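Local coordinates for periplasmic binding protein (Mycobacterium smegmatis, PDB 4MDY) that probably binds an iron-carrying solute outside the cell membrane and delivers it to an ABC transporter for uptake, at residues D218-A221 with S222-G226; Q210-A213 with L214-R217; N85-V89 with E90-A94; A113-S116 with E117-P120; D43-V47 with G48-I52. One frame throughout, in Å; residues are numbered along the deposited sequence.

Contacts 5, 3 and 4 come first along the chain and lie in one lobe; contacts 2 and 1 follow in the other, with the long helix 148-168 between them in sequence. Within each lobe they cluster. Contacts 3 and 4 touch, with centres about 11 Å apart, through helix 89-94 and the end of helix 109-116 with the loop after it; contact 5 sits about 20 Å, centre to centre, from either. Contacts 1 and 2 also touch, centres about 9 Å apart, strand 214-215 leading through a short loop into helix 220-224. Contacts 1 and 4 are about 48 Å apart, centre to centre. The pattern agrees with this family's two-lobed fold, whose solute is generally held between the lobes.

Contact 1: residues D218-A221 with S222-G226; sequences DEIA and SVLDG
Ile220 and Leu224 lie side by side on one face of a short helix and point the same way, Ile220 CG2 meeting Leu224 CD2 at 3.9 Å. The methyl CG2 of Ile220 is set opposite the backbone N while CG1 lies beside it (chi1 -70°), an arrangement that brings CG2 round to its neighbour one turn on. Both residues are buried: Leu252 covers the pair, and Leu224 continues inward to Leu230 and Trp232 of strand 229-233. Branched aliphatic side chains suit this inner face. Val223, turned partly aside, packs on Val211 and Ile215, its CG2 3.4 Å from Glu219 O. On the outer side small or polar residues serve. Ala221, with only a methyl, lets the Asp225 carboxylate lie beside it, OD2 of Asp225 coming within 3.9 Å of Ala221 CB. Beneath the side chains runs the helical ladder: Leu224 N bonds to Ile220 O at 2.9 Å and nearly straight (163° at the hydrogen), flanked by Val223 N to Glu219 O and Asp225 N to Ala221 O. The chemistry is therefore divided: backbone bonds satisfy polar groups along the turn, hydrocarbon fixes its inner face, and Asp225 OD1, accepting from Ala253 N, ties this stretch to the start of helix 253-256.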
loop_
_atom_site.group_PDB
_atom_site.type_symbol
_atom_site.label_atom_id
_atom_site.label_comp_id
_atom_site.label_asym_id
_atom_site.label_seq_id
_atom_site.Cartn_x
_atom_site.Cartn_y
_atom_site.Cartn_z
ATOM N N ASP A 218 -8.272 -25.638 -9.926
ATOM C CA ASP A 218 -7.777 -27.010 -9.857
ATOM C C ASP A 218 -6.410 -27.151 -9.140
ATOM O O ASP A 218 -5.991 -28.270 -8.835
ATOM C CB ASP A 218 -7.752 -27.649 -11.253
ATOM C CG ASP A 218 -6.738 -27.018 -12.176
ATOM O OD1 ASP A 218 -6.549 -25.790 -12.118
ATOM O OD2 ASP A 218 -6.138 -27.757 -12.974
ATOM N N GLU A 219 -5.736 -26.033 -8.851
ATOM C CA GLU A 219 -4.423 -26.060 -8.176
ATOM C C GLU A 219 -4.433 -25.533 -6.735
ATOM O O GLU A 219 -3.397 -25.465 -6.090
ATOM C CB GLU A 219 -3.396 -25.271 -8.997
ATOM C CG GLU A 219 -3.002 -25.956 -10.297
ATOM C CD GLU A 219 -2.054 -25.117 -11.141
ATOM O OE1 GLU A 219 -1.187 -24.423 -10.567
ATOM O OE2 GLU A 219 -2.175 -25.151 -12.385
ATOM N N ILE A 220 -5.598 -25.168 -6.222
ATOM C CA ILE A 220 -5.678 -24.532 -4.910
ATOM C C ILE A 220 -5.086 -25.388 -3.790
ATOM O O ILE A 220 -4.256 -24.907 -3.016
ATOM C CB ILE A 220 -7.129 -24.155 -4.564
ATOM C CG1 ILE A 220 -7.582 -23.000 -5.448
ATOM C CG2 ILE A 220 -7.257 -23.757 -3.104
ATOM C CD1 ILE A 220 -9.074 -22.758 -5.404
ATOM N N ALA A 221 -5.520 -26.641 -3.700
ATOM C CA ALA A 221 -5.014 -27.561 -2.681
ATOM C C ALA A 221 -3.507 -27.767 -2.842
ATOM O O ALA A 221 -2.755 -27.653 -1.879
ATOM C CB ALA A 221 -5.742 -28.894 -2.744
ATOM N N SER A 222 -3.088 -28.025 -4.073
ATOM C CA SER A 222 -1.687 -28.263 -4.404
ATOM C C SER A 222 -0.768 -27.130 -3.900
ATOM O O SER A 222 0.307 -27.388 -3.372
ATOM C CB SER A 222 -1.561 -28.441 -5.926
ATOM O OG SER A 222 -0.220 -28.393 -6.357
ATOM N N VAL A 223 -1.205 -25.883 -4.048
ATOM C CA VAL A 223 -0.382 -24.736 -3.665
ATOM C C VAL A 223 -0.545 -24.320 -2.205
ATOM O O VAL A 223 0.457 -24.100 -1.501
ATOM C CB VAL A 223 -0.674 -23.526 -4.565
ATOM C CG1 VAL A 223 0.194 -22.338 -4.161
ATOM C CG2 VAL A 223 -0.435 -23.892 -6.020
ATOM N N LEU A 224 -1.796 -24.201 -1.762
ATOM C CA LEU A 224 -2.104 -23.661 -0.435
ATOM C C LEU A 224 -1.760 -24.620 0.704
ATOM O O LEU A 224 -1.420 -24.176 1.798
ATOM C CB LEU A 224 -3.573 -23.206 -0.329
ATOM C CG LEU A 224 -3.867 -21.776 -0.800
ATOM C CD1 LEU A 224 -3.438 -21.558 -2.233
ATOM C CD2 LEU A 224 -5.341 -21.421 -0.627
ATOM N N ASP A 225 -1.824 -25.926 0.457
ATOM C CA ASP A 225 -1.466 -26.884 1.505
ATOM C C ASP A 225 0.045 -26.915 1.752
ATOM O O ASP A 225 0.500 -27.578 2.675
ATOM C CB ASP A 225 -2.016 -28.284 1.206
ATOM C CG ASP A 225 -3.532 -28.380 1.405
ATOM O OD1 ASP A 225 -4.102 -27.581 2.183
ATOM O OD2 ASP A 225 -4.151 -29.274 0.788
ATOM N N GLY A 226 0.811 -26.190 0.937
ATOM C CA GLY A 226 2.248 -26.019 1.173
ATOM C C GLY A 226 2.613 -24.980 2.229
ATOM O O GLY A 226 3.784 -24.864 2.598
#

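Contact 2: residues Q210-A213 with L214-R217; sequences QVPA and LIPR
Ile215, whose backbone is hydrogen-bonded to Val189, folds its side chain back on Val211, while Ala213 bonds likewise to Ala191. Arg217 NH1 is held twice, by a salt bridge to Asp246 and a hydrogen bond to Gly187 O. The touch between Ile215 and Val211 is wholly apolar: Val211 CG2 meets Ile215 CD1 at 3.5 Å, and the two side chains cross at about a right angle, so that the methyl end of the isoleucine comes against a single branch of the valine. Val211 has its CG1 in the crowded position between backbone N and carbonyl carbon (chi1 69°), which puts CG2 opposite the N, on the side of Ile215. Pro212 lies beside the pair, its CD 4.2 Å from Ile215 CG1; a ring without an N-H suits a position where the chain bends and no donor is needed. Ala213, small enough for the outside of the turn, rests against Pro193, and Leu214 points the other way from Ile215, over Tyr185 and Gln190. Such alternation of an inward and an outward residue belongs to a β-strand; here strand 214-215 pairs antiparallel with strand 189-190 as a short two-stranded ribbon in an α/β lobe.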
loop_
_atom_site.group_PDB
_atom_site.type_symbol
_atom_site.label_atom_id
_atom_site.label_comp_id
_atom_site.label_asym_id
_atom_site.label_seq_id
_atom_site.Cartn_x
_atom_site.Cartn_y
_atom_site.Cartn_z
ATOM N N GLN A 210 7.015 -18.954 -3.058
ATOM C CA GLN A 210 6.762 -18.647 -4.463
ATOM C C GLN A 210 5.335 -19.053 -4.817
ATOM O O GLN A 210 4.900 -20.157 -4.504
ATOM C CB GLN A 210 7.758 -19.371 -5.386
ATOM C CG GLN A 210 8.884 -18.486 -5.897
ATOM C CD GLN A 210 8.379 -17.347 -6.773
ATOM O OE1 GLN A 210 7.380 -17.489 -7.486
ATOM N NE2 GLN A 210 9.062 -16.209 -6.718
ATOM N N VAL A 211 4.611 -18.148 -5.460
ATOM C CA VAL A 211 3.216 -18.380 -5.792
ATOM C C VAL A 211 2.852 -17.494 -6.994
ATOM O O VAL A 211 3.362 -16.380 -7.115
ATOM C CB VAL A 211 2.312 -18.085 -4.559
ATOM C CG1 VAL A 211 2.286 -16.597 -4.224
ATOM C CG2 VAL A 211 0.898 -18.588 -4.768
ATOM N N PRO A 212 1.989 -17.993 -7.896
ATOM C CA PRO A 212 1.519 -17.136 -8.988
ATOM C C PRO A 212 0.466 -16.146 -8.501
ATOM O O PRO A 212 -0.149 -16.372 -7.468
ATOM C CB PRO A 212 0.929 -18.122 -10.004
ATOM C CG PRO A 212 0.935 -19.468 -9.365
ATOM C CD PRO A 212 1.411 -19.347 -7.955
ATOM N N ALA A 213 0.265 -15.066 -9.249
ATOM C CA ALA A 213 -0.675 -14.017 -8.861
ATOM C C ALA A 213 -2.106 -14.548 -8.782
ATOM O O ALA A 213 -2.940 -14.015 -8.042
ATOM C CB ALA A 213 -0.603 -12.861 -9.845
ATOM N N LEU A 214 -2.374 -15.589 -9.562
ATOM C CA LEU A 214 -3.658 -16.254 -9.579
ATOM C C LEU A 214 -3.427 -17.757 -9.599
ATOM O O LEU A 214 -2.727 -18.285 -10.465
ATOM C CB LEU A 214 -4.454 -15.824 -10.807
ATOM C CG LEU A 214 -5.888 -16.347 -10.941
ATOM C CD1 LEU A 214 -6.792 -15.740 -9.881
ATOM C CD2 LEU A 214 -6.411 -16.046 -12.332
ATOM N N ILE A 215 -4.023 -18.430 -8.626
ATOM C CA ILE A 215 -3.960 -19.872 -8.512
ATOM C C ILE A 215 -5.272 -20.435 -9.064
ATOM O O ILE A 215 -6.334 -20.228 -8.474
ATOM C CB ILE A 215 -3.781 -20.283 -7.044
ATOM C CG1 ILE A 215 -2.516 -19.631 -6.472
ATOM C CG2 ILE A 215 -3.718 -21.796 -6.905
ATOM C CD1 ILE A 215 -2.514 -19.540 -4.964
ATOM N N PRO A 216 -5.207 -21.141 -10.206
ATOM C CA PRO A 216 -6.444 -21.673 -10.769
ATOM C C PRO A 216 -7.132 -22.658 -9.823
ATOM O O PRO A 216 -6.480 -23.270 -8.982
ATOM C CB PRO A 216 -5.991 -22.357 -12.059
ATOM C CG PRO A 216 -4.526 -22.578 -11.905
ATOM C CD PRO A 216 -4.022 -21.493 -11.015
ATOM N N ARG A 217 -8.446 -22.790 -9.961
ATOM C CA ARG A 217 -9.241 -23.586 -9.026
ATOM C C ARG A 217 -8.718 -25.016 -8.840
ATOM O O ARG A 217 -8.712 -25.541 -7.729
ATOM C CB ARG A 217 -10.699 -23.629 -9.484
ATOM C CG ARG A 217 -11.650 -24.078 -8.396
ATOM C CD ARG A 217 -13.097 -23.745 -8.730
ATOM N NE ARG A 217 -13.980 -24.266 -7.693
ATOM C CZ ARG A 217 -14.129 -23.730 -6.485
ATOM N NH1 ARG A 217 -13.463 -22.627 -6.140
ATOM N NH2 ARG A 217 -14.952 -24.302 -5.608
#

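Contact 3: residues N85-V89 with E90-A94; sequences NGIPV and EEIAA
Ile87 and Ile92 meet where the chain turns into helix 89-94, the methyl CG2 of Ile87 lying 3.7 Å from the terminal CD1 of Ile92. The two side chains cross obliquely, and the end of Ile87 leads away from the helix while that of Ile92 comes back over the turn. That return follows from its shape: CG1 stands beside the backbone N (chi1 -67°) and passes 3.3 Å from Pro88 O. Pro88, between them, packs its ring in two directions. CD is 4.3 Å from Ile92 CD1, and CB is 3.9 Å from Glu91 CG, the extended glutamate running alongside the ring with its methylene part against it.

The backbone positions this first shell. Pro88 is the N-cap residue and the centre of an inverse gamma turn, a place where its restricted phi fits and where no N-H of its own is needed. Its O receives Ile92 N at 3.1 Å, and Val89 O receives Ala93 N at 2.9 Å, almost straight at 172°. Farther out, Ala105, Leu107 and Thr111 lie against Ile87, Leu81 of strand 79-81 supports both Ile92 and Glu91, and Leu115 of helix 109-116 covers Val89 and Ile92. Aliphatic residues thus line the inner side, and the carboxylates of Glu90 and Glu91, in the first turn, would probably interact favourably with the positive end of the helix dipole.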
loop_
_atom_site.group_PDB
_atom_site.type_symbol
_atom_site.label_atom_id
_atom_site.label_comp_id
_atom_site.label_asym_id
_atom_site.label_seq_id
_atom_site.Cartn_x
_atom_site.Cartn_y
_atom_site.Cartn_z
ATOM N N ASN A 85 -12.020 7.402 -14.756
ATOM C CA ASN A 85 -11.762 7.755 -16.152
ATOM C C ASN A 85 -10.356 8.292 -16.333
ATOM O O ASN A 85 -10.148 9.284 -17.028
ATOM C CB ASN A 85 -12.781 8.790 -16.634
ATOM C CG ASN A 85 -14.204 8.287 -16.545
ATOM O OD1 ASN A 85 -15.104 9.014 -16.126
ATOM N ND2 ASN A 85 -14.415 7.035 -16.936
ATOM N N GLY A 86 -9.393 7.627 -15.708
ATOM C CA GLY A 86 -8.004 8.077 -15.738
ATOM C C GLY A 86 -7.779 9.284 -14.845
ATOM O O GLY A 86 -8.678 9.712 -14.111
ATOM N N ILE A 87 -6.576 9.845 -14.913
ATOM C CA ILE A 87 -6.224 10.973 -14.064
ATOM C C ILE A 87 -7.060 12.168 -14.516
ATOM O O ILE A 87 -7.032 12.520 -15.698
ATOM C CB ILE A 87 -4.719 11.292 -14.146
ATOM C CG1 ILE A 87 -3.908 10.110 -13.599
ATOM C CG2 ILE A 87 -4.395 12.559 -13.367
ATOM C CD1 ILE A 87 -2.473 10.081 -14.073
ATOM N N PRO A 88 -7.834 12.769 -13.590
ATOM C CA PRO A 88 -8.715 13.877 -13.964
ATOM C C PRO A 88 -7.942 15.186 -14.103
ATOM O O PRO A 88 -7.855 15.971 -13.159
ATOM C CB PRO A 88 -9.719 13.926 -12.805
ATOM C CG PRO A 88 -8.952 13.425 -11.630
ATOM C CD PRO A 88 -7.963 12.422 -12.162
ATOM N N VAL A 89 -7.395 15.416 -15.292
ATOM C CA VAL A 89 -6.497 16.545 -15.526
ATOM C C VAL A 89 -7.214 17.885 -15.343
ATOM O O VAL A 89 -6.671 18.791 -14.702
ATOM C CB VAL A 89 -5.833 16.461 -16.919
ATOM C CG1 VAL A 89 -5.052 17.734 -17.237
ATOM C CG2 VAL A 89 -4.913 15.247 -16.981
ATOM N N GLU A 90 -8.432 17.995 -15.882
ATOM C CA GLU A 90 -9.196 19.245 -15.805
ATOM C C GLU A 90 -9.564 19.588 -14.364
ATOM O O GLU A 90 -9.493 20.753 -13.972
ATOM C CB GLU A 90 -10.469 19.182 -16.666
ATOM C CG GLU A 90 -10.237 18.994 -18.164
ATOM C CD GLU A 90 -9.665 20.219 -18.870
ATOM O OE1 GLU A 90 -9.425 21.264 -18.217
ATOM O OE2 GLU A 90 -9.452 20.133 -20.101
ATOM N N GLU A 91 -9.952 18.582 -13.578
ATOM C CA GLU A 91 -10.255 18.802 -12.161
ATOM C C GLU A 91 -9.020 19.304 -11.419
ATOM O O GLU A 91 -9.089 20.238 -10.625
ATOM C CB GLU A 91 -10.752 17.520 -11.490
ATOM C CG GLU A 91 -12.039 16.957 -12.083
ATOM C CD GLU A 91 -12.823 16.063 -11.126
ATOM O OE1 GLU A 91 -12.728 16.254 -9.891
ATOM O OE2 GLU A 91 -13.557 15.173 -11.616
ATOM N N ILE A 92 -7.884 18.674 -11.685
ATOM C CA ILE A 92 -6.643 19.046 -11.018
ATOM C C ILE A 92 -6.252 20.497 -11.364
ATOM O O ILE A 92 -5.953 21.288 -10.474
ATOM C CB ILE A 92 -5.524 18.023 -11.321
ATOM C CG1 ILE A 92 -5.876 16.684 -10.662
ATOM C CG2 ILE A 92 -4.179 18.531 -10.808
ATOM C CD1 ILE A 92 -5.123 15.488 -11.192
ATOM N N ALA A 93 -6.293 20.855 -12.646
ATOM C CA ALA A 93 -6.025 22.238 -13.062
ATOM C C ALA A 93 -6.894 23.251 -12.299
ATOM O O ALA A 93 -6.404 24.295 -11.851
ATOM C CB ALA A 93 -6.221 22.384 -14.564
ATOM N N ALA A 94 -8.171 22.930 -12.126
ATOM C CA ALA A 94 -9.101 23.809 -11.406
ATOM C C ALA A 94 -8.750 23.964 -9.922
ATOM O O ALA A 94 -9.120 24.951 -9.302
ATOM C CB ALA A 94 -10.531 23.309 -11.564
#

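Contact 4: residues A113-S116 with E117-P120; sequences AKLS and EIAP
The carbonyl group of Leu115 takes two donors from the residues that follow, in different directions. Ile118 N stands above the carbonyl plane, 60° out of it, at 2.9 Å from Leu115 O. Ala119 N comes to the same oxygen at 3.0 Å, nearly along the C=O axis and almost straight at 167°. One oxygen thus serves both a tight i+3 turn and an i+4 step of helical kind, while Glu117 N reaches Ala113 O at 3.2 Å in the ordinary helical way. A further, weaker tie is a CA-H...O contact from Ser116 CA to Ala119 O at 3.4 Å, and that oxygen also accepts from the hydroxyl of Thr121.

Side chains follow the turn. Ile118 lays CG1 beside its backbone N (chi1 -56°), and that carbon runs 3.7 Å from Lys114 O, while CD1 comes to 4.3 Å from Leu115 CD2. Leucine and isoleucine suit the inner side, where Ile100 covers both and Val89 and Ala93 lie against Ile118. Two polar side chains find partners one turn back: Lys114 forms a salt bridge with Asp110, and the hydroxyl of Ser116 bonds to Tyr112 O. Pro120 then joins Ile100 by a backbone hydrogen bond, and strand 121-123 begins. The arrangement is the C-terminal end of a helix leading by a short loop into the next strand, as in the α/β lobes of this family of binding proteins.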
loop_
_atom_site.group_PDB
_atom_site.type_symbol
_atom_site.label_atom_id
_atom_site.label_comp_id
_atom_site.label_asym_id
_atom_site.label_seq_id
_atom_site.Cartn_x
_atom_site.Cartn_y
_atom_site.Cartn_z
ATOM N N ALA A 113 3.146 15.162 -19.208
ATOM C CA ALA A 113 3.302 16.453 -19.895
ATOM C C ALA A 113 2.116 17.384 -19.610
ATOM O O ALA A 113 2.293 18.573 -19.327
ATOM C CB ALA A 113 3.485 16.244 -21.395
ATOM N N LYS A 114 0.910 16.826 -19.645
ATOM C CA LYS A 114 -0.308 17.585 -19.346
ATOM C C LYS A 114 -0.364 18.123 -17.911
ATOM O O LYS A 114 -0.767 19.272 -17.684
ATOM C CB LYS A 114 -1.535 16.716 -19.612
ATOM C CG LYS A 114 -1.744 16.386 -21.077
ATOM C CD LYS A 114 -2.882 15.400 -21.251
ATOM C CE LYS A 114 -3.201 15.189 -22.718
ATOM N NZ LYS A 114 -4.005 13.954 -22.933
ATOM N N LEU A 115 0.028 17.292 -16.948
ATOM C CA LEU A 115 0.057 17.712 -15.546
ATOM C C LEU A 115 1.174 18.728 -15.292
ATOM O O LEU A 115 1.004 19.651 -14.493
ATOM C CB LEU A 115 0.217 16.499 -14.617
ATOM C CG LEU A 115 -0.938 15.491 -14.584
ATOM C CD1 LEU A 115 -0.555 14.304 -13.701
ATOM C CD2 LEU A 115 -2.239 16.113 -14.097
ATOM N N SER A 116 2.304 18.568 -15.983
ATOM C CA SER A 116 3.442 19.469 -15.795
ATOM C C SER A 116 3.125 20.883 -16.241
ATOM O O SER A 116 3.703 21.834 -15.728
ATOM C CB SER A 116 4.674 18.956 -16.532
ATOM O OG SER A 116 5.092 17.747 -15.936
ATOM N N GLU A 117 2.207 21.011 -17.196
ATOM C CA GLU A 117 1.707 22.321 -17.609
ATOM C C GLU A 117 0.978 23.025 -16.465
ATOM O O GLU A 117 0.939 24.249 -16.411
ATOM C CB GLU A 117 0.774 22.170 -18.808
ATOM C CG GLU A 117 0.509 23.464 -19.536
ATOM C CD GLU A 117 -0.315 23.252 -20.785
ATOM O OE1 GLU A 117 -1.397 22.627 -20.695
ATOM O OE2 GLU A 117 0.124 23.707 -21.858
ATOM N N ILE A 118 0.417 22.245 -15.543
ATOM C CA ILE A 118 -0.320 22.796 -14.410
ATOM C C ILE A 118 0.632 23.151 -13.275
ATOM O O ILE A 118 0.588 24.263 -12.738
ATOM C CB ILE A 118 -1.396 21.810 -13.910
ATOM C CG1 ILE A 118 -2.333 21.427 -15.062
ATOM C CG2 ILE A 118 -2.190 22.415 -12.755
ATOM C CD1 ILE A 118 -3.207 20.223 -14.779
ATOM N N ALA A 119 1.479 22.196 -12.900
ATOM C CA ALA A 119 2.431 22.405 -11.827
ATOM C C ALA A 119 3.520 21.345 -11.878
ATOM O O ALA A 119 3.369 20.323 -12.547
ATOM C CB ALA A 119 1.727 22.368 -10.475
ATOM N N PRO A 120 4.626 21.588 -11.165
ATOM C CA PRO A 120 5.620 20.534 -11.004
ATOM C C PRO A 120 4.963 19.224 -10.578
ATOM O O PRO A 120 4.153 19.204 -9.645
ATOM C CB PRO A 120 6.525 21.084 -9.908
ATOM C CG PRO A 120 6.465 22.562 -10.094
ATOM C CD PRO A 120 5.049 22.848 -10.530
#

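Contact 5: residues D43-V47 with G48-I52; sequences DLLAV and GVVPI
The helix that runs through Leu44 and Leu45 stops where Gly48 turns with a positive phi of 84°, and Gly48 N and Val49 N then fold back to the carbonyls of Leu45 and Leu44. Beside that turn Leu44 CD2 meets Val49 CG1 at 3.9 Å, the two side chains set slantwise to each other. Val47 and Val49 lie side by side, pointing the same way, with their CG2 methyls 4.2 Å apart.

This is a Schellman motif, with Gly48 as its C' residue: Val49 N bonds to Leu44 O at 3.0 Å, and Gly48 N to Leu45 O at 3.1 Å from well above the carbonyl plane (71° out of it). Glycine suits the spot: its positive phi is strained for residues with a CB, which would crowd Val47 O. Leu44 O is gripped twice, Val47 N reaching it from the other face of the carbonyl plane than Val49 N. The touch between Leu44 and Val49 is the hydrophobic pairing characteristic of such helix ends.

Past the turn the chain runs by the side chain of Leu45. With CG beside its backbone N (chi1 -71°), Leu45 brings CD2 to 3.9 Å from Pro51 CD, crossing the ring at about a right angle, and to 4.1 Å from Val50 CG2; Pro51 needs no N-H partner there. Branched apolar side chains suit the covered faces, Leu44 and Val49 against Val33 of strand 33-35, Val47 against Met151 and Leu154 of helix 148-168.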
loop_
_atom_site.group_PDB
_atom_site.type_symbol
_atom_site.label_atom_id
_atom_site.label_comp_id
_atom_site.label_asym_id
_atom_site.label_seq_id
_atom_site.Cartn_x
_atom_site.Cartn_y
_atom_site.Cartn_z
ATOM N N ASP A 43 2.052 9.193 2.474
ATOM C CA ASP A 43 3.426 9.721 2.507
ATOM C C ASP A 43 3.389 11.199 2.885
ATOM O O ASP A 43 4.130 11.643 3.758
ATOM C CB ASP A 43 4.123 9.549 1.154
ATOM C CG ASP A 43 4.205 8.095 0.718
ATOM O OD1 ASP A 43 5.054 7.340 1.253
ATOM O OD2 ASP A 43 3.419 7.714 -0.175
ATOM N N LEU A 44 2.497 11.953 2.241
ATOM C CA LEU A 44 2.365 13.389 2.506
ATOM C C LEU A 44 1.979 13.664 3.965
ATOM O O LEU A 44 2.644 14.434 4.674
ATOM C CB LEU A 44 1.346 14.003 1.531
ATOM C CG LEU A 44 1.862 14.009 0.083
ATOM C CD1 LEU A 44 0.751 14.205 -0.937
ATOM C CD2 LEU A 44 2.946 15.070 -0.101
ATOM N N LEU A 45 0.928 12.996 4.420
ATOM C CA LEU A 45 0.425 13.189 5.779
ATOM C C LEU A 45 1.432 12.753 6.850
ATOM O O LEU A 45 1.498 13.367 7.911
ATOM C CB LEU A 45 -0.906 12.464 5.965
ATOM C CG LEU A 45 -2.085 13.099 5.210
ATOM C CD1 LEU A 45 -3.292 12.172 5.258
ATOM C CD2 LEU A 45 -2.424 14.468 5.772
ATOM N N ALA A 46 2.222 11.719 6.565
ATOM C CA ALA A 46 3.252 11.258 7.498
ATOM C C ALA A 46 4.216 12.377 7.880
ATOM O O ALA A 46 4.692 12.418 9.010
ATOM C CB ALA A 46 4.027 10.081 6.912
ATOM N N VAL A 47 4.508 13.274 6.938
ATOM C CA VAL A 47 5.445 14.380 7.182
ATOM C C VAL A 47 4.760 15.736 7.360
ATOM O O VAL A 47 5.409 16.774 7.314
ATOM C CB VAL A 47 6.541 14.450 6.090
ATOM C CG1 VAL A 47 7.414 13.202 6.138
ATOM C CG2 VAL A 47 5.947 14.635 4.701
ATOM N N GLY A 48 3.442 15.731 7.569
ATOM C CA GLY A 48 2.719 16.951 7.922
ATOM C C GLY A 48 2.304 17.827 6.756
ATOM O O GLY A 48 1.924 18.971 6.956
ATOM N N VAL A 49 2.379 17.298 5.541
ATOM C CA VAL A 49 1.903 18.004 4.364
ATOM C C VAL A 49 0.472 17.537 4.114
ATOM O O VAL A 49 0.247 16.371 3.790
ATOM C CB VAL A 49 2.793 17.727 3.144
ATOM C CG1 VAL A 49 2.213 18.373 1.892
ATOM C CG2 VAL A 49 4.216 18.235 3.412
ATOM N N VAL A 50 -0.495 18.429 4.303
ATOM C CA VAL A 50 -1.909 18.075 4.112
ATOM C C VAL A 50 -2.322 18.433 2.679
ATOM O O VAL A 50 -2.351 19.611 2.321
ATOM C CB VAL A 50 -2.830 18.798 5.130
ATOM C CG1 VAL A 50 -4.271 18.337 4.982
ATOM C CG2 VAL A 50 -2.357 18.542 6.554
ATOM N N PRO A 51 -2.643 17.424 1.852
ATOM C CA PRO A 51 -3.025 17.719 0.472
ATOM C C PRO A 51 -4.346 18.472 0.372
ATOM O O PRO A 51 -5.199 18.339 1.251
ATOM C CB PRO A 51 -3.159 16.343 -0.190
ATOM C CG PRO A 51 -3.056 15.328 0.884
ATOM C CD PRO A 51 -2.743 15.992 2.188
ATOM N N ILE A 52 -4.496 19.255 -0.692
ATOM C CA ILE A 52 -5.765 19.920 -0.995
ATOM C C ILE A 52 -6.708 19.008 -1.778
ATOM O O ILE A 52 -7.888 19.319 -1.947
ATOM C CB ILE A 52 -5.565 21.230 -1.772
ATOM C CG1 ILE A 52 -4.868 20.983 -3.115
ATOM C CG2 ILE A 52 -4.795 22.221 -0.910
ATOM C CD1 ILE A 52 -5.137 22.051 -4.142
#